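PDB 3KDR: HK97 Family Phage Portal Protein from Corynebacterium diphtheriae, which probably assembles, with eleven further copies, into the ring-shaped portal at one capsid vertex through which phage DNA is packaged and released. Local coordinates for residues Leu65-Asp70 and Ala92-Leu97; Gly75-Ala80 and Cys120-Ile125. All coordinates share one frame; numbering follows the deposited sequence.

How the contacts relate
Contact 2 contains strand 76-83, the middle strand of a three-stranded antiparallel sheet, and pairs it with strand 119-123 at one margin. Contact 1 lies beside that strand: it sets helix 60-74 against strand 89-95, which pairs with 76-83 at the other margin. Contact 1 is partly buried and rests on side chains, a histidine held between a carboxylate and a sulfate. Contact 2 is buried and joined by backbone hydrogen bonds, with an aromatic pair on the helix-facing side. Their centres lie about 8 Å apart. They meet where T67 OG1 of contact 1 hydrogen-bonds W79 NE1 of contact 2, and where T67 and D70 rest on A77.

Contact 1 of 2, residues Leu65-Asp70 and Ala92-Leu97. With SO4 (sulfate ion), chain I.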
ATOM      1  N   LEU C  65      32.952  34.083   3.401  1.00 11.74           N
ATOM      2  CA  LEU C  65      31.802  33.577   4.066  1.00 11.77           C
ATOM      3  C   LEU C  65      30.853  34.730   4.386  1.00 12.99           C
ATOM      4  O   LEU C  65      29.632  34.652   4.153  1.00 13.04           O
ATOM      5  CB  LEU C  65      32.236  32.897   5.352  1.00 11.32           C
ATOM      6  CG  LEU C  65      31.135  32.322   6.228  1.00  8.76           C
ATOM      7  CD1 LEU C  65      30.513  31.251   5.508  1.00  9.50           C
ATOM      8  CD2 LEU C  65      31.671  31.825   7.516  1.00  5.21           C
ATOM      9  N   ALA C  66      31.417  35.803   4.942  1.00 13.01           N
ATOM     10  CA  ALA C  66      30.619  36.935   5.345  1.00 13.12           C
ATOM     11  C   ALA C  66      29.923  37.573   4.128  1.00 12.99           C
ATOM     12  O   ALA C  66      28.806  38.121   4.211  1.00 14.59           O
ATOM     13  CB  ALA C  66      31.500  37.939   6.017  1.00 12.99           C
ATOM     14  N   THR C  67      30.639  37.553   3.022  1.00 12.00           N
ATOM     15  CA  THR C  67      30.198  38.112   1.748  1.00 11.29           C
ATOM     16  C   THR C  67      29.058  37.334   1.151  1.00 10.59           C
ATOM     17  O   THR C  67      28.099  37.893   0.650  1.00 10.50           O
ATOM     18  CB  THR C  67      31.364  38.074   0.736  1.00 11.44           C
ATOM     19  OG1 THR C  67      32.517  38.671   1.354  1.00 14.32           O
ATOM     20  CG2 THR C  67      31.042  38.794  -0.497  1.00  6.84           C
ATOM     21  N   ALA C  68      29.177  36.024   1.175  1.00 10.13           N
ATOM     22  CA  ALA C  68      28.112  35.185   0.696  1.00  9.83           C
ATOM     23  C   ALA C  68      26.891  35.492   1.520  1.00 10.15           C
ATOM     24  O   ALA C  68      25.821  35.628   1.022  1.00 10.46           O
ATOM     25  CB  ALA C  68      28.499  33.752   0.830  1.00  9.09           C
ATOM     26  N   ASP C  69      27.077  35.630   2.808  1.00 11.08           N
ATOM     27  CA  ASP C  69      25.986  35.886   3.663  1.00 12.03           C
ATOM     28  C   ASP C  69      25.368  37.198   3.352  1.00 13.27           C
ATOM     29  O   ASP C  69      24.168  37.287   3.244  1.00 13.42           O
ATOM     30  CB  ASP C  69      26.479  35.945   5.063  1.00 12.38           C
ATOM     31  CG  ASP C  69      26.395  34.638   5.762  1.00 14.25           C
ATOM     32  OD1 ASP C  69      25.998  33.605   5.160  1.00 16.77           O
ATOM     33  OD2 ASP C  69      26.710  34.649   6.963  1.00 15.68           O
ATOM     34  N   ASP C  70      26.192  38.230   3.223  1.00 14.70           N
ATOM     35  CA  ASP C  70      25.681  39.554   2.927  1.00 15.64           C
ATOM     36  C   ASP C  70      24.811  39.536   1.669  1.00 15.83           C
ATOM     37  O   ASP C  70      23.727  40.091   1.590  1.00 15.08           O
ATOM     38  CB  ASP C  70      26.841  40.499   2.696  1.00 16.14           C
ATOM     39  CG  ASP C  70      27.216  41.313   3.908  1.00 17.41           C
ATOM     40  OD1 ASP C  70      28.178  42.112   3.761  1.00 17.72           O
ATOM     41  OD2 ASP C  70      26.580  41.180   4.974  1.00 23.09           O
ATOM     42  N   ALA C  92      42.212  42.709   0.973  1.00 14.05           N
ATOM     43  CA  ALA C  92      40.875  43.235   1.027  1.00 13.51           C
ATOM     44  C   ALA C  92      40.147  42.582   2.186  1.00 13.41           C
ATOM     45  O   ALA C  92      40.265  41.371   2.400  1.00 13.35           O
ATOM     46  CB  ALA C  92      40.146  42.962  -0.306  1.00 12.76           C
ATOM     47  N   ILE C  93      39.382  43.363   2.927  1.00 12.90           N
ATOM     48  CA  ILE C  93      38.581  42.788   3.961  1.00 12.95           C
ATOM     49  C   ILE C  93      37.128  43.116   3.793  1.00 13.32           C
ATOM     50  O   ILE C  93      36.774  44.204   3.408  1.00 14.11           O
ATOM     51  CB  ILE C  93      39.005  43.254   5.398  1.00 12.88           C
ATOM     52  CG1 ILE C  93      38.870  44.761   5.562  1.00 12.25           C
ATOM     53  CG2 ILE C  93      40.387  42.803   5.731  1.00 11.28           C
ATOM     54  CD1 ILE C  93      38.715  45.180   7.025  1.00  7.41           C
ATOM     55  N   HIS C  94      36.291  42.168   4.142  1.00 13.88           N
ATOM     56  CA  HIS C  94      34.884  42.392   4.216  1.00 14.60           C
ATOM     57  C   HIS C  94      34.561  43.231   5.384  1.00 14.57           C
ATOM     58  O   HIS C  94      35.074  43.004   6.453  1.00 15.33           O
ATOM     59  CB  HIS C  94      34.185  41.077   4.427  1.00 15.36           C
ATOM     60  CG  HIS C  94      32.755  41.220   4.814  1.00 16.47           C
ATOM     61  ND1 HIS C  94      32.359  41.285   6.123  1.00 17.07           N
ATOM     62  CD2 HIS C  94      31.629  41.304   4.068  1.00 16.96           C
ATOM     63  CE1 HIS C  94      31.049  41.425   6.169  1.00 17.22           C
ATOM     64  NE2 HIS C  94      30.582  41.442   4.936  1.00 14.89           N
ATOM     65  N   ILE C  95      33.662  44.176   5.191  1.00 14.62           N
ATOM     66  CA  ILE C  95      33.221  45.054   6.272  1.00 13.88           C
ATOM     67  C   ILE C  95      31.711  44.984   6.387  1.00 12.83           C
ATOM     68  O   ILE C  95      31.009  44.779   5.397  1.00 14.32           O
ATOM     69  CB  ILE C  95      33.603  46.495   5.975  1.00 14.45           C
ATOM     70  CG1 ILE C  95      33.019  46.946   4.624  1.00 14.24           C
ATOM     71  CG2 ILE C  95      35.052  46.607   5.900  1.00 13.43           C
ATOM     72  CD1 ILE C  95      33.055  48.401   4.392  1.00 13.10           C
ATOM     73  N   PRO C  96      31.191  45.193   7.574  1.00 11.07           N
ATOM     74  CA  PRO C  96      29.767  44.910   7.814  1.00  9.88           C
ATOM     75  C   PRO C  96      28.882  45.882   7.151  1.00  8.13           C
ATOM     76  O   PRO C  96      29.308  47.009   6.910  1.00  9.91           O
ATOM     77  CB  PRO C  96      29.637  45.091   9.322  1.00 10.47           C
ATOM     78  CG  PRO C  96      31.026  44.815   9.845  1.00 11.37           C
ATOM     79  CD  PRO C  96      31.945  45.376   8.814  1.00 11.12           C
ATOM     80  N   LEU C  97      27.652  45.489   6.896  1.00  5.62           N
ATOM     81  CA  LEU C  97      26.780  46.308   6.118  1.00  3.81           C
ATOM     82  C   LEU C  97      26.490  47.586   6.783  1.00  3.46           C
ATOM     83  O   LEU C  97      26.285  48.575   6.103  1.00  3.72           O
ATOM     84  CB  LEU C  97      25.475  45.599   5.851  1.00  3.37           C
ATOM     85  CG  LEU C  97      25.468  44.665   4.639  1.00  2.97           C
ATOM     86  CD1 LEU C  97      24.264  43.713   4.716  1.00  2.00           C
ATOM     87  CD2 LEU C  97      25.532  45.434   3.287  1.00  2.00           C
TER
HETATM   88  S   SO4 I   3      32.789  40.494   9.403  1.00 80.60           S
HETATM   89  O1  SO4 I   3      33.415  40.535   8.077  1.00 80.64           O
HETATM   90  O2  SO4 I   3      32.830  39.100   9.870  1.00 78.93           O
HETATM   91  O3  SO4 I   3      33.596  41.364  10.286  1.00 76.65           O
HETATM   92  O4  SO4 I   3      31.363  40.894   9.298  1.00 78.85           O
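The imidazole of H94 is the centre of this contact, reaching from strand 89-95 to the flank of helix 60-74. Its CG stands anti to the backbone N (chi1 167°), which carries the ring toward the helix. A66 CB lies almost directly over the middle of one face, 3.5 Å from the centroid of the H94 ring, a CH-pi contact. The ring edge is used for polar bonds. H94 NE2 donates to D70 OD1 at 2.8 Å, and the acceptor lies close to the ring plane. D70 and H94 meet tip to tip; their flat groups are turned 49° apart, and the N-H meets OD1 from above the carboxylate plane. H94 ND1 donates to O1 of a sulfate, probably picked up from the crystallisation liquor. Two anionic partners, one at each ring nitrogen, would favour a doubly protonated, cationic ring, at least in the crystal. Beside the ring, T67 slides past H94 in the opposite direction, its OG1 obliquely placed 3.9 Å from H94 CD2. That hydroxyl stands beside its own backbone N and is hydrogen-bonded to R63 O one turn earlier. L97 holds CG beside its backbone N, anti to the carbonyl carbon, and meets D70 tip to tip, its CD1 3.4 Å from D70 OD2. A salt bridge from R11 to OD2 gives the carboxylate a cationic partner besides the H94 bond. The axes of 65-70 and 92-95 run at 42° and come within 8.7 Å. T67 and D70 also rest on A77 of the adjoining strand 76-83, while on the helix 18-33 side L65 and A68 pack on S28 and D69 forms a salt bridge with R24.

Contact 2 of 2, residues Gly75-Ala80 and Cys120-Ile125; sequences GVACWA and CIFVGI
W79 and F122 form the apolar centre, an edge-to-face pair in which F122 offers its edge to the face of the W79 indole. The planes stand 67° apart, the centroids of the F122 ring and the W79 five-membered ring 4.7 Å. F122 CE2 does the touching, 3.6 Å from W79 CE2, while CZ reaches on toward the six-membered ring. Both side chains hold CG beside the backbone N, and the rings cross obliquely on the face of the sheet that carries A77 and C120. C120 SG lies over one face of the F122 ring, toward its rim, and A77 completes this side, its CB 4.3 Å from F122 CB. Helix 247-270 closes over F122 through I266, R269 and L270, and R63 makes a cation-pi contact with W79, whose NE1 bonds to T67. Turned to the other side of the sheet are V76, C78, I121 and V123, with C78 SG 3.5 Å from I121 CG1. Here T56 of a neighbouring subunit packs on I121 and V123. Between these layers the backbones pair at A77-F122 and W79-C120, each with two reciprocal bonds; W79 N to C120 O is nearly straight at 179°. At the polar end G124 N donates to G75 O at 2.9 Å from above the carbonyl plane, and G124 O accepts from H62 of the neighbouring subunit. G75, with positive phi, turns the chain from helix 60-74 into the strand. This is antiparallel beta pairing in a sheet layered against helices, with 120-125 also joined through the I121 backbone to that subunit of the twelve-chain assembly.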
ATOM      1  N   GLY C  75      21.509  41.354  -0.285  1.00 16.95           N
ATOM      2  CA  GLY C  75      21.549  41.707  -1.712  1.00 17.30           C
ATOM      3  C   GLY C  75      22.801  42.436  -2.175  1.00 17.40           C
ATOM      4  O   GLY C  75      22.970  42.655  -3.381  1.00 17.36           O
ATOM      5  N   VAL C  76      23.671  42.797  -1.236  1.00 17.14           N
ATOM      6  CA  VAL C  76      24.875  43.533  -1.554  1.00 17.16           C
ATOM      7  C   VAL C  76      25.917  43.205  -0.544  1.00 17.25           C
ATOM      8  O   VAL C  76      25.565  42.725   0.524  1.00 17.13           O
ATOM      9  CB  VAL C  76      24.640  45.005  -1.430  1.00 17.07           C
ATOM     10  CG1 VAL C  76      23.862  45.483  -2.580  1.00 17.54           C
ATOM     11  CG2 VAL C  76      23.928  45.263  -0.141  1.00 16.59           C
ATOM     12  N   ALA C  77      27.184  43.480  -0.867  1.00 17.07           N
ATOM     13  CA  ALA C  77      28.291  43.297   0.092  1.00 17.16           C
ATOM     14  C   ALA C  77      29.345  44.283  -0.248  1.00 17.52           C
ATOM     15  O   ALA C  77      29.398  44.708  -1.378  1.00 18.20           O
ATOM     16  CB  ALA C  77      28.856  41.914   0.025  1.00 15.89           C
ATOM     17  N   CYS C  78      30.175  44.652   0.730  1.00 18.22           N
ATOM     18  CA  CYS C  78      31.381  45.482   0.485  1.00 17.88           C
ATOM     19  C   CYS C  78      32.651  44.894   1.028  1.00 17.75           C
ATOM     20  O   CYS C  78      32.689  44.372   2.154  1.00 16.89           O
ATOM     21  CB  CYS C  78      31.233  46.813   1.165  1.00 17.97           C
ATOM     22  SG  CYS C  78      32.115  48.143   0.426  1.00 18.85           S
ATOM     23  N   TRP C  79      33.702  45.004   0.234  1.00 18.37           N
ATOM     24  CA  TRP C  79      35.071  44.773   0.710  1.00 18.73           C
ATOM     25  C   TRP C  79      35.704  46.128   0.769  1.00 18.94           C
ATOM     26  O   TRP C  79      35.477  46.939  -0.123  1.00 19.72           O
ATOM     27  CB  TRP C  79      35.858  43.916  -0.291  1.00 18.81           C
ATOM     28  CG  TRP C  79      35.485  42.514  -0.313  1.00 17.96           C
ATOM     29  CD1 TRP C  79      34.483  41.917   0.377  1.00 18.21           C
ATOM     30  CD2 TRP C  79      36.108  41.506  -1.060  1.00 17.90           C
ATOM     31  NE1 TRP C  79      34.455  40.588   0.123  1.00 16.81           N
ATOM     32  CE2 TRP C  79      35.438  40.304  -0.774  1.00 16.29           C
ATOM     33  CE3 TRP C  79      37.196  41.484  -1.919  1.00 17.90           C
ATOM     34  CZ2 TRP C  79      35.789  39.112  -1.341  1.00 16.70           C
ATOM     35  CZ3 TRP C  79      37.538  40.279  -2.493  1.00 18.21           C
ATOM     36  CH2 TRP C  79      36.841  39.113  -2.194  1.00 17.66           C
ATOM     37  N   ALA C  80      36.491  46.383   1.802  1.00 19.28           N
ATOM     38  CA  ALA C  80      37.292  47.611   1.864  1.00 19.42           C
ATOM     39  C   ALA C  80      38.685  47.260   1.429  1.00 19.48           C
ATOM     40  O   ALA C  80      39.344  46.482   2.086  1.00 20.39           O
ATOM     41  CB  ALA C  80      37.311  48.169   3.233  1.00 18.52           C
ATOM     42  N   CYS C 120      35.268  47.836  -2.799  1.00 10.07           N
ATOM     43  CA  CYS C 120      34.668  47.002  -3.869  1.00  9.22           C
ATOM     44  C   CYS C 120      33.349  46.431  -3.486  1.00  8.33           C
ATOM     45  O   CYS C 120      33.267  45.697  -2.528  1.00  7.93           O
ATOM     46  CB  CYS C 120      35.555  45.842  -4.201  1.00  9.98           C
ATOM     47  SG  CYS C 120      34.891  44.629  -5.368  1.00  9.49           S
ATOM     48  N   ILE C 121      32.316  46.766  -4.240  1.00  7.71           N
ATOM     49  CA  ILE C 121      30.972  46.459  -3.829  1.00  7.86           C
ATOM     50  C   ILE C 121      30.390  45.445  -4.745  1.00  8.21           C
ATOM     51  O   ILE C 121      30.451  45.647  -5.934  1.00 10.01           O
ATOM     52  CB  ILE C 121      30.095  47.681  -3.876  1.00  7.80           C
ATOM     53  CG1 ILE C 121      30.426  48.539  -2.671  1.00  7.03           C
ATOM     54  CG2 ILE C 121      28.590  47.283  -3.888  1.00  5.90           C
ATOM     55  CD1 ILE C 121      29.896  49.932  -2.785  1.00  5.84           C
ATOM     56  N   PHE C 122      29.779  44.407  -4.182  1.00  7.86           N
ATOM     57  CA  PHE C 122      29.238  43.290  -4.911  1.00  7.35           C
ATOM     58  C   PHE C 122      27.726  43.343  -4.916  1.00  8.25           C
ATOM     59  O   PHE C 122      27.128  43.563  -3.898  1.00  7.82           O
ATOM     60  CB  PHE C 122      29.591  42.033  -4.192  1.00  6.89           C
ATOM     61  CG  PHE C 122      31.035  41.746  -4.130  1.00  4.83           C
ATOM     62  CD1 PHE C 122      31.609  40.959  -5.093  1.00  4.64           C
ATOM     63  CD2 PHE C 122      31.815  42.177  -3.083  1.00  3.16           C
ATOM     64  CE1 PHE C 122      32.934  40.621  -5.060  1.00  2.00           C
ATOM     65  CE2 PHE C 122      33.156  41.840  -3.041  1.00  2.00           C
ATOM     66  CZ  PHE C 122      33.703  41.064  -4.034  1.00  2.00           C
ATOM     67  N   VAL C 123      27.113  43.066  -6.054  1.00 10.12           N
ATOM     68  CA  VAL C 123      25.647  43.027  -6.176  1.00 10.79           C
ATOM     69  C   VAL C 123      25.182  41.590  -6.339  1.00 12.15           C
ATOM     70  O   VAL C 123      25.705  40.859  -7.147  1.00 13.20           O
ATOM     71  CB  VAL C 123      25.198  43.786  -7.409  1.00 11.11           C
ATOM     72  CG1 VAL C 123      23.755  43.605  -7.651  1.00  9.23           C
ATOM     73  CG2 VAL C 123      25.546  45.251  -7.283  1.00  9.55           C
ATOM     74  N   GLY C 124      24.181  41.181  -5.585  1.00 13.03           N
ATOM     75  CA  GLY C 124      23.853  39.774  -5.515  1.00 12.96           C
ATOM     76  C   GLY C 124      23.049  39.305  -6.681  1.00 13.17           C
ATOM     77  O   GLY C 124      23.192  39.825  -7.741  1.00 12.69           O
ATOM     78  N   ILE C 125      22.181  38.329  -6.440  1.00 14.40           N
ATOM     79  CA  ILE C 125      21.289  37.794  -7.459  1.00 14.97           C
ATOM     80  C   ILE C 125      19.851  38.289  -7.313  1.00 15.83           C
ATOM     81  O   ILE C 125      19.030  38.096  -8.220  1.00 17.04           O
ATOM     82  CB  ILE C 125      21.340  36.294  -7.456  1.00 14.73           C
ATOM     83  CG1 ILE C 125      20.845  35.737  -6.126  1.00 15.65           C
ATOM     84  CG2 ILE C 125      22.755  35.857  -7.659  1.00 14.02           C
ATOM     85  CD1 ILE C 125      21.014  34.241  -5.996  1.00 15.11           C
TER